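Local atomic coordinates of HTH-type transcriptional activator AmpR (Citrobacter freundii, PDB entry 3KOS), a protein that regulates transcription of the AmpC beta-lactamase gene as a LysR-type DNA-binding activator, seen here as its effector-binding domain. Residues A[12-16]-A[194-199]; A[61-67]-A[179-185]. All coordinates share one frame. Numbering follows the deposited sequence.

Both contacts belong to the alpha/beta lobe of the LysR effector-binding domain that holds the mixed sheet, and they meet along it. Contact 1 lays the start of helix 194-209 against strand 12-19; contact 2 pairs strand 61-66, the next strand of the same sheet, with strand 181-187, which leads into that helix. Contact 2 lies about 9 Å from the chain centre, contact 1 about 22 Å, centre to centre, yet the interface of contact 1 is largely buried. Their chemistry differs: contact 2 is held by backbone hydrogen bonds, contact 1 by apolar side chains with one bridging water. Phe199 CE1 touches Ile184 CD1 at 3.8 Å where they join.

Contact 1: residues A[12-16]-A[194-199]; sequences EKLKI and PAMREF
Residues 12-16 run as an extended beta strand, and 194-199 form the first turns of an alpha helix, with Phe199 N hydrogen-bonded to Ala195 O at 2.9 Å. The two axes approach to 8.3 Å with their N-to-C directions 59° apart (signed crossing angle -59°), and the CA atoms of Leu14 and Ala195, 6.3 Å apart, set the register. Alternation along the strand sends the CA-to-CB bonds of Glu12, Leu14 and Ile16 toward the helix and those of Lys13 and Lys15 away. Apolar contacts dominate. Leu14 (chi1 t, chi2 p) packs against the start of the helix: its CB lies 4.4 Å from Ala195 CB, its CD1 3.4 Å from CG of selenomethionine Met196, and its CD2 3.4 Å from Phe199 CB. This is helix-on-sheet packing in the alpha/beta lobe of a LysR effector-binding domain, whose fold is related to the periplasmic binding proteins; the small side chain of Ala195 is consistent with the close approach of helix and strand. The aromatic contact is a CH-pi interaction: Ile16 (m, t) places CD1 over a face of the Phe199 ring (chi1 t), 3.5 Å from its centroid, while Phe34 meets that ring edge-to-face. No direct hydrogen bond joins the segments. At the polar end, a water donates to Glu12 OE1 (2.9 Å) and accepts from Ala195 N (3.0 Å), a backbone amide in the first turn of the helix.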
ATOM      1  N   GLU A  12      -0.571  23.579 -17.592  1.00 17.64           N
ATOM      2  CA  GLU A  12      -1.776  23.686 -16.790  1.00 15.47           C
ATOM      3  C   GLU A  12      -1.695  22.620 -15.714  1.00 14.90           C
ATOM      4  O   GLU A  12      -1.416  21.464 -16.013  1.00 17.52           O
ATOM      5  CB  GLU A  12      -3.014  23.475 -17.662  1.00 14.96           C
ATOM      6  CG  GLU A  12      -3.073  24.446 -18.847  1.00 17.53           C
ATOM      7  CD  GLU A  12      -4.283  24.231 -19.736  1.00 24.18           C
ATOM      8  OE1 GLU A  12      -5.030  23.257 -19.514  1.00 20.65           O
ATOM      9  OE2 GLU A  12      -4.496  25.046 -20.667  1.00 26.34           O
ATOM     10  N   LYS A  13      -1.924  23.012 -14.472  1.00 16.13           N
ATOM     11  CA  LYS A  13      -1.784  22.082 -13.359  1.00 14.36           C
ATOM     12  C   LYS A  13      -2.989  21.160 -13.248  1.00 14.37           C
ATOM     13  O   LYS A  13      -4.124  21.583 -13.455  1.00 12.33           O
ATOM     14  CB  LYS A  13      -1.580  22.846 -12.057  1.00 14.66           C
ATOM     15  CG  LYS A  13      -1.259  21.954 -10.874  1.00 19.71           C
ATOM     16  CD  LYS A  13      -0.788  22.777  -9.694  1.00 23.12           C
ATOM     17  CE  LYS A  13      -0.563  21.905  -8.469  1.00 28.98           C
ATOM     18  NZ  LYS A  13      -0.154  22.729  -7.302  1.00 35.00           N
ATOM     19  N   LEU A  14      -2.732  19.890 -12.930  1.00 12.12           N
ATOM     20  CA  LEU A  14      -3.798  18.932 -12.670  1.00 10.55           C
ATOM     21  C   LEU A  14      -3.372  18.057 -11.493  1.00 10.84           C
ATOM     22  O   LEU A  14      -2.317  17.432 -11.537  1.00 12.35           O
ATOM     23  CB  LEU A  14      -4.058  18.068 -13.902  1.00 12.35           C
ATOM     24  CG  LEU A  14      -5.054  16.910 -13.780  1.00 13.28           C
ATOM     25  CD1 LEU A  14      -6.419  17.411 -13.371  1.00 13.04           C
ATOM     26  CD2 LEU A  14      -5.151  16.164 -15.101  1.00 13.78           C
ATOM     27  N   LYS A  15      -4.193  18.025 -10.449  1.00 11.67           N
ATOM     28  CA  LYS A  15      -3.838  17.298  -9.233  1.00 11.10           C
ATOM     29  C   LYS A  15      -4.798  16.135  -9.033  1.00  9.99           C
ATOM     30  O   LYS A  15      -6.014  16.322  -8.931  1.00 11.72           O
ATOM     31  CB  LYS A  15      -3.851  18.233  -8.018  1.00 13.87           C
ATOM     32  CG  LYS A  15      -3.008  17.706  -6.875  1.00 22.96           C
ATOM     33  CD  LYS A  15      -3.064  18.564  -5.603  1.00 24.56           C
ATOM     34  CE  LYS A  15      -2.229  17.892  -4.506  1.00 28.47           C
ATOM     35  NZ  LYS A  15      -2.371  18.529  -3.160  1.00 31.78           N
ATOM     36  N   ILE A  16      -4.249  14.928  -9.007  1.00  9.62           N
ATOM     37  CA  ILE A  16      -5.077  13.741  -8.926  1.00  7.92           C
ATOM     38  C   ILE A  16      -4.600  12.801  -7.820  1.00  8.49           C
ATOM     39  O   ILE A  16      -3.426  12.468  -7.753  1.00 10.61           O
ATOM     40  CB  ILE A  16      -5.093  12.994 -10.254  1.00 10.80           C
ATOM     41  CG1 ILE A  16      -5.571  13.935 -11.373  1.00 13.23           C
ATOM     42  CG2 ILE A  16      -5.991  11.781 -10.165  1.00 15.12           C
ATOM     43  CD1 ILE A  16      -5.979  13.227 -12.639  1.00 19.15           C
ATOM     44  N   PRO A 194     -10.126  22.625 -18.209  1.00 15.54           N
ATOM     45  CA  PRO A 194      -9.817  21.941 -19.469  1.00 17.19           C
ATOM     46  C   PRO A 194      -8.858  20.766 -19.269  1.00 13.66           C
ATOM     47  O   PRO A 194      -9.005  19.741 -19.933  1.00 12.50           O
ATOM     48  CB  PRO A 194      -9.132  23.030 -20.306  1.00 17.40           C
ATOM     49  CG  PRO A 194      -9.588  24.316 -19.715  1.00 19.63           C
ATOM     50  CD  PRO A 194      -9.850  24.071 -18.264  1.00 17.42           C
ATOM     51  N   ALA A 195      -7.878  20.930 -18.390  1.00 13.10           N
ATOM     52  CA  ALA A 195      -6.903  19.868 -18.125  1.00 12.51           C
ATOM     53  C   ALA A 195      -7.613  18.634 -17.569  1.00 11.44           C
ATOM     54  O   ALA A 195      -7.292  17.504 -17.936  1.00 11.44           O
ATOM     55  CB  ALA A 195      -5.845  20.349 -17.153  1.00 14.80           C
HETATM   56  N   MSE A 196      -8.585  18.855 -16.690  1.00 11.24           N
HETATM   57  CA  MSE A 196      -9.375  17.751 -16.146  1.00 11.31           C
HETATM   58  C   MSE A 196     -10.174  17.047 -17.242  1.00 14.17           C
HETATM   59  O   MSE A 196     -10.167  15.817 -17.333  1.00 10.54           O
HETATM   60  CB  MSE A 196     -10.294  18.246 -15.021  1.00 11.32           C
HETATM   61  CG  MSE A 196      -9.519  18.706 -13.787  1.00 12.28           C
HETATM   62 SE   MSE A 196     -10.632  19.788 -12.566  1.00 26.06          SE
HETATM   63  CE  MSE A 196     -11.939  18.422 -12.072  1.00 14.22           C
ATOM     64  N   ARG A 197     -10.849  17.821 -18.095  1.00 12.12           N
ATOM     65  CA  ARG A 197     -11.644  17.213 -19.151  1.00 11.44           C
ATOM     66  C   ARG A 197     -10.752  16.381 -20.058  1.00 12.33           C
ATOM     67  O   ARG A 197     -11.134  15.297 -20.498  1.00 11.23           O
ATOM     68  CB  ARG A 197     -12.394  18.283 -19.972  1.00 13.01           C
ATOM     69  CG  ARG A 197     -13.598  18.890 -19.257  1.00 17.19           C
ATOM     70  CD  ARG A 197     -14.394  19.855 -20.181  1.00 19.13           C
ATOM     71  NE  ARG A 197     -13.685  21.117 -20.365  1.00 17.53           N
ATOM     72  CZ  ARG A 197     -13.777  22.145 -19.526  1.00 18.23           C
ATOM     73  NH1 ARG A 197     -14.561  22.057 -18.463  1.00 19.21           N
ATOM     74  NH2 ARG A 197     -13.093  23.261 -19.746  1.00 18.73           N
ATOM     75  N   GLU A 198      -9.566  16.897 -20.346  1.00 10.81           N
ATOM     76  CA  GLU A 198      -8.636  16.203 -21.226  1.00 12.20           C
ATOM     77  C   GLU A 198      -8.107  14.918 -20.610  1.00 13.87           C
ATOM     78  O   GLU A 198      -8.064  13.875 -21.262  1.00 13.60           O
ATOM     79  CB  GLU A 198      -7.507  17.145 -21.642  1.00 15.14           C
ATOM     80  CG  GLU A 198      -8.008  18.159 -22.676  1.00 16.43           C
ATOM     81  CD  GLU A 198      -7.028  19.257 -22.998  1.00 17.90           C
ATOM     82  OE1 GLU A 198      -6.023  19.412 -22.275  1.00 17.77           O
ATOM     83  OE2 GLU A 198      -7.279  19.988 -23.983  1.00 18.32           O
ATOM     84  N   PHE A 199      -7.710  14.988 -19.346  1.00  9.54           N
ATOM     85  CA  PHE A 199      -7.267  13.782 -18.660  1.00 11.29           C
ATOM     86  C   PHE A 199      -8.374  12.719 -18.601  1.00 12.51           C
ATOM     87  O   PHE A 199      -8.126  11.547 -18.868  1.00 10.99           O
ATOM     88  CB  PHE A 199      -6.763  14.103 -17.256  1.00 10.23           C
ATOM     89  CG  PHE A 199      -6.315  12.886 -16.493  1.00 10.88           C
ATOM     90  CD1 PHE A 199      -7.208  12.190 -15.701  1.00 12.01           C
ATOM     91  CD2 PHE A 199      -5.014  12.420 -16.608  1.00 11.08           C
ATOM     92  CE1 PHE A 199      -6.808  11.057 -15.001  1.00 13.30           C
ATOM     93  CE2 PHE A 199      -4.606  11.285 -15.917  1.00 11.17           C
ATOM     94  CZ  PHE A 199      -5.508  10.607 -15.108  1.00 11.16           C
TER
HETATM   95  O   HOH W   1      -6.768  23.497 -17.179  1.00 15.38           O

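Contact 2: residues A[61-67]-A[179-185]; sequences YTIRYGG and LGSYWIT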
ATOM      1  N   TYR A  61      -9.207  15.675  -9.124  1.00 10.57           N
ATOM      2  CA  TYR A  61      -9.887  14.404  -9.300  1.00  8.76           C
ATOM      3  C   TYR A  61      -9.418  13.395  -8.254  1.00  8.55           C
ATOM      4  O   TYR A  61      -8.282  13.460  -7.783  1.00  9.99           O
ATOM      5  CB  TYR A  61      -9.540  13.801 -10.656  1.00  9.28           C
ATOM      6  CG  TYR A  61     -10.374  14.280 -11.828  1.00  9.56           C
ATOM      7  CD1 TYR A  61     -11.755  14.411 -11.728  1.00 12.34           C
ATOM      8  CD2 TYR A  61      -9.777  14.543 -13.052  1.00 10.31           C
ATOM      9  CE1 TYR A  61     -12.517  14.822 -12.824  1.00 13.23           C
ATOM     10  CE2 TYR A  61     -10.525  14.954 -14.139  1.00 12.34           C
ATOM     11  CZ  TYR A  61     -11.889  15.094 -14.017  1.00 13.82           C
ATOM     12  OH  TYR A  61     -12.614  15.498 -15.123  1.00 14.98           O
ATOM     13  N   THR A  62     -10.291  12.447  -7.944  1.00  7.63           N
ATOM     14  CA  THR A  62      -9.947  11.295  -7.109  1.00  9.27           C
ATOM     15  C   THR A  62     -10.236  10.025  -7.903  1.00 10.59           C
ATOM     16  O   THR A  62     -11.329   9.857  -8.443  1.00 10.20           O
ATOM     17  CB  THR A  62     -10.819  11.265  -5.850  1.00 14.15           C
ATOM     18  OG1 THR A  62     -10.663  12.495  -5.134  1.00 13.30           O
ATOM     19  CG2 THR A  62     -10.429  10.095  -4.946  1.00 11.82           C
ATOM     20  N   ILE A  63      -9.259   9.130  -8.006  1.00  7.46           N
ATOM     21  CA  ILE A  63      -9.551   7.837  -8.601  1.00  7.39           C
ATOM     22  C   ILE A  63      -9.692   6.865  -7.445  1.00  8.54           C
ATOM     23  O   ILE A  63      -8.833   6.820  -6.576  1.00  7.20           O
ATOM     24  CB  ILE A  63      -8.479   7.401  -9.591  1.00  7.53           C
ATOM     25  CG1 ILE A  63      -8.518   8.336 -10.819  1.00  7.16           C
ATOM     26  CG2 ILE A  63      -8.717   5.949  -9.993  1.00  7.88           C
ATOM     27  CD1 ILE A  63      -7.418   8.072 -11.847  1.00  8.54           C
ATOM     28  N   ARG A  64     -10.799   6.128  -7.422  1.00  9.55           N
ATOM     29  CA  ARG A  64     -11.162   5.349  -6.253  1.00 11.29           C
ATOM     30  C   ARG A  64     -11.930   4.088  -6.618  1.00  9.45           C
ATOM     31  O   ARG A  64     -12.441   3.950  -7.736  1.00  9.71           O
ATOM     32  CB  ARG A  64     -12.023   6.210  -5.323  1.00 10.48           C
ATOM     33  CG  ARG A  64     -13.372   6.551  -5.908  1.00 12.47           C
ATOM     34  CD  ARG A  64     -13.856   7.906  -5.398  1.00 14.13           C
ATOM     35  NE  ARG A  64     -13.839   7.972  -3.942  1.00 19.38           N
ATOM     36  CZ  ARG A  64     -14.125   9.066  -3.245  1.00 22.23           C
ATOM     37  NH1 ARG A  64     -14.082   9.044  -1.916  1.00 15.99           N
ATOM     38  NH2 ARG A  64     -14.452  10.183  -3.879  1.00 17.50           N
ATOM     39  N   TYR A  65     -12.029   3.181  -5.650  1.00  8.43           N
ATOM     40  CA  TYR A  65     -12.791   1.952  -5.800  1.00 10.47           C
ATOM     41  C   TYR A  65     -14.125   2.133  -5.096  1.00 10.96           C
ATOM     42  O   TYR A  65     -14.166   2.599  -3.958  1.00  9.54           O
ATOM     43  CB  TYR A  65     -12.032   0.802  -5.132  1.00 11.55           C
ATOM     44  CG  TYR A  65     -12.763  -0.529  -5.071  1.00 12.17           C
ATOM     45  CD1 TYR A  65     -13.579  -0.844  -3.989  1.00 13.09           C
ATOM     46  CD2 TYR A  65     -12.604  -1.483  -6.072  1.00 11.01           C
ATOM     47  CE1 TYR A  65     -14.231  -2.067  -3.909  1.00 15.53           C
ATOM     48  CE2 TYR A  65     -13.253  -2.716  -6.001  1.00 11.81           C
ATOM     49  CZ  TYR A  65     -14.060  -2.997  -4.908  1.00 13.24           C
ATOM     50  OH  TYR A  65     -14.709  -4.202  -4.817  1.00 13.93           O
ATOM     51  N   GLY A  66     -15.213   1.762  -5.764  1.00 12.98           N
ATOM     52  CA  GLY A  66     -16.516   1.859  -5.138  1.00 14.48           C
ATOM     53  C   GLY A  66     -17.675   1.620  -6.083  1.00 15.75           C
ATOM     54  O   GLY A  66     -17.513   1.016  -7.148  1.00 12.78           O
ATOM     55  N   GLY A  67     -18.846   2.122  -5.693  1.00 16.55           N
ATOM     56  CA  GLY A  67     -20.079   1.815  -6.395  1.00 17.91           C
ATOM     57  C   GLY A  67     -20.611   2.935  -7.268  1.00 20.65           C
ATOM     58  O   GLY A  67     -21.650   2.778  -7.916  1.00 19.80           O
ATOM     59  N   LEU A 179     -17.795  -6.378  -6.316  1.00 13.39           N
ATOM     60  CA  LEU A 179     -18.187  -5.640  -5.127  1.00 12.91           C
ATOM     61  C   LEU A 179     -17.832  -4.163  -5.287  1.00 14.40           C
ATOM     62  O   LEU A 179     -17.782  -3.415  -4.310  1.00 14.94           O
ATOM     63  CB  LEU A 179     -17.507  -6.215  -3.881  1.00 15.84           C
ATOM     64  CG  LEU A 179     -17.844  -7.682  -3.602  1.00 20.65           C
ATOM     65  CD1 LEU A 179     -17.149  -8.184  -2.335  1.00 18.30           C
ATOM     66  CD2 LEU A 179     -19.351  -7.857  -3.498  1.00 19.72           C
ATOM     67  N   GLY A 180     -17.592  -3.753  -6.529  1.00 12.80           N
ATOM     68  CA  GLY A 180     -17.216  -2.382  -6.823  1.00 13.95           C
ATOM     69  C   GLY A 180     -16.374  -2.285  -8.081  1.00 13.98           C
ATOM     70  O   GLY A 180     -15.906  -3.302  -8.603  1.00 11.90           O
ATOM     71  N   SER A 181     -16.193  -1.062  -8.582  1.00 11.32           N
ATOM     72  CA  SER A 181     -15.388  -0.822  -9.779  1.00 10.46           C
ATOM     73  C   SER A 181     -14.470   0.362  -9.533  1.00 11.48           C
ATOM     74  O   SER A 181     -14.476   0.941  -8.457  1.00 10.18           O
ATOM     75  CB  SER A 181     -16.292  -0.499 -10.977  1.00 13.23           C
ATOM     76  OG  SER A 181     -17.196  -1.553 -11.225  1.00 16.12           O
ATOM     77  N   TYR A 182     -13.684   0.738 -10.535  1.00 10.27           N
ATOM     78  CA  TYR A 182     -12.865   1.938 -10.400  1.00  8.79           C
ATOM     79  C   TYR A 182     -13.543   3.114 -11.081  1.00  9.57           C
ATOM     80  O   TYR A 182     -14.055   2.987 -12.200  1.00 10.39           O
ATOM     81  CB  TYR A 182     -11.437   1.712 -10.922  1.00  8.26           C
ATOM     82  CG  TYR A 182     -10.666   0.757 -10.023  1.00  7.29           C
ATOM     83  CD1 TYR A 182     -10.148   1.185  -8.800  1.00  7.92           C
ATOM     84  CD2 TYR A 182     -10.488  -0.569 -10.385  1.00  9.37           C
ATOM     85  CE1 TYR A 182      -9.470   0.311  -7.960  1.00  9.12           C
ATOM     86  CE2 TYR A 182      -9.808  -1.459  -9.548  1.00  8.61           C
ATOM     87  CZ  TYR A 182      -9.297  -1.009  -8.343  1.00 10.75           C
ATOM     88  OH  TYR A 182      -8.629  -1.886  -7.500  1.00 11.34           O
ATOM     89  N   TRP A 183     -13.559   4.243 -10.382  1.00  9.42           N
ATOM     90  CA  TRP A 183     -14.229   5.457 -10.851  1.00 11.09           C
ATOM     91  C   TRP A 183     -13.297   6.645 -10.729  1.00 11.09           C
ATOM     92  O   TRP A 183     -12.377   6.647  -9.904  1.00  8.98           O
ATOM     93  CB  TRP A 183     -15.446   5.750  -9.969  1.00 11.10           C
ATOM     94  CG  TRP A 183     -16.483   4.691  -9.988  1.00 14.18           C
ATOM     95  CD1 TRP A 183     -16.478   3.515  -9.296  1.00 12.95           C
ATOM     96  CD2 TRP A 183     -17.710   4.715 -10.732  1.00 14.08           C
ATOM     97  NE1 TRP A 183     -17.622   2.799  -9.572  1.00 15.41           N
ATOM     98  CE2 TRP A 183     -18.393   3.514 -10.451  1.00 15.98           C
ATOM     99  CE3 TRP A 183     -18.291   5.635 -11.616  1.00 17.90           C
ATOM    100  CZ2 TRP A 183     -19.631   3.210 -11.012  1.00 16.67           C
ATOM    101  CZ3 TRP A 183     -19.523   5.331 -12.176  1.00 17.82           C
ATOM    102  CH2 TRP A 183     -20.176   4.128 -11.872  1.00 17.96           C
ATOM    103  N   ILE A 184     -13.541   7.669 -11.539  1.00  9.29           N
ATOM    104  CA  ILE A 184     -12.888   8.956 -11.313  1.00  9.71           C
ATOM    105  C   ILE A 184     -13.958   9.963 -10.857  1.00  9.93           C
ATOM    106  O   ILE A 184     -15.030  10.039 -11.445  1.00 12.58           O
ATOM    107  CB  ILE A 184     -12.120   9.448 -12.570  1.00 10.35           C
ATOM    108  CG1 ILE A 184     -11.307  10.714 -12.247  1.00 12.16           C
ATOM    109  CG2 ILE A 184     -13.063   9.652 -13.754  1.00 13.31           C
ATOM    110  CD1 ILE A 184     -10.210  11.041 -13.283  1.00 10.81           C
ATOM    111  N   THR A 185     -13.679  10.709  -9.802  1.00 10.43           N
ATOM    112  CA  THR A 185     -14.705  11.561  -9.211  1.00 11.40           C
ATOM    113  C   THR A 185     -14.227  12.989  -8.974  1.00 12.70           C
ATOM    114  O   THR A 185     -13.062  13.222  -8.641  1.00 11.60           O
ATOM    115  CB  THR A 185     -15.284  10.952  -7.892  1.00 14.61           C
ATOM    116  OG1 THR A 185     -14.312  11.009  -6.838  1.00 11.51           O
ATOM    117  CG2 THR A 185     -15.693   9.510  -8.114  1.00 14.79           C
TER
HETATM  118  O   HOH W   2     -12.443  14.473  -6.156  1.00 12.50           O
HETATM  119  O   HOH W   3     -15.101  -5.570  -7.143  1.00 14.08           O
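Six backbone hydrogen bonds join the antiparallel strands, two at each of three hydrogen-bonded pairs: Thr62 with Thr185, Arg64 with Trp183, and Gly66 with Ser181. The shortest, at 2.8 Å, are Thr185 N to Thr62 O and Ser181 N to Gly66 O; Gly66 O also accepts a weak bond from Trp183 NE1 (3.0 Å). Beyond the last pair, one water accepts hydrogen bonds from Tyr65 OH (2.7 Å) and Leu179 N (2.9 Å) and donates one to Gly180 O (2.8 Å). A side chain on Gly180 would collide with the Tyr65 ring. That ring turns its edge to the face of Tyr182, a T-shaped pair with centroids 5.7 Å apart, while Ile184 CD1 sits over the Tyr61 ring, 3.8 Å from its centroid. Tyr182 OH hydrogen-bonds a bound MES, probably from the crystallisation liquor. The face carrying Ile63 and Tyr182 packs on Phe22 of helix 20-37; on the other face Trp70 meets Arg64 and Trp183. Within the effector-binding domain's mixed sheet, this regular antiparallel pair lies between strands 12-19 and 73-86.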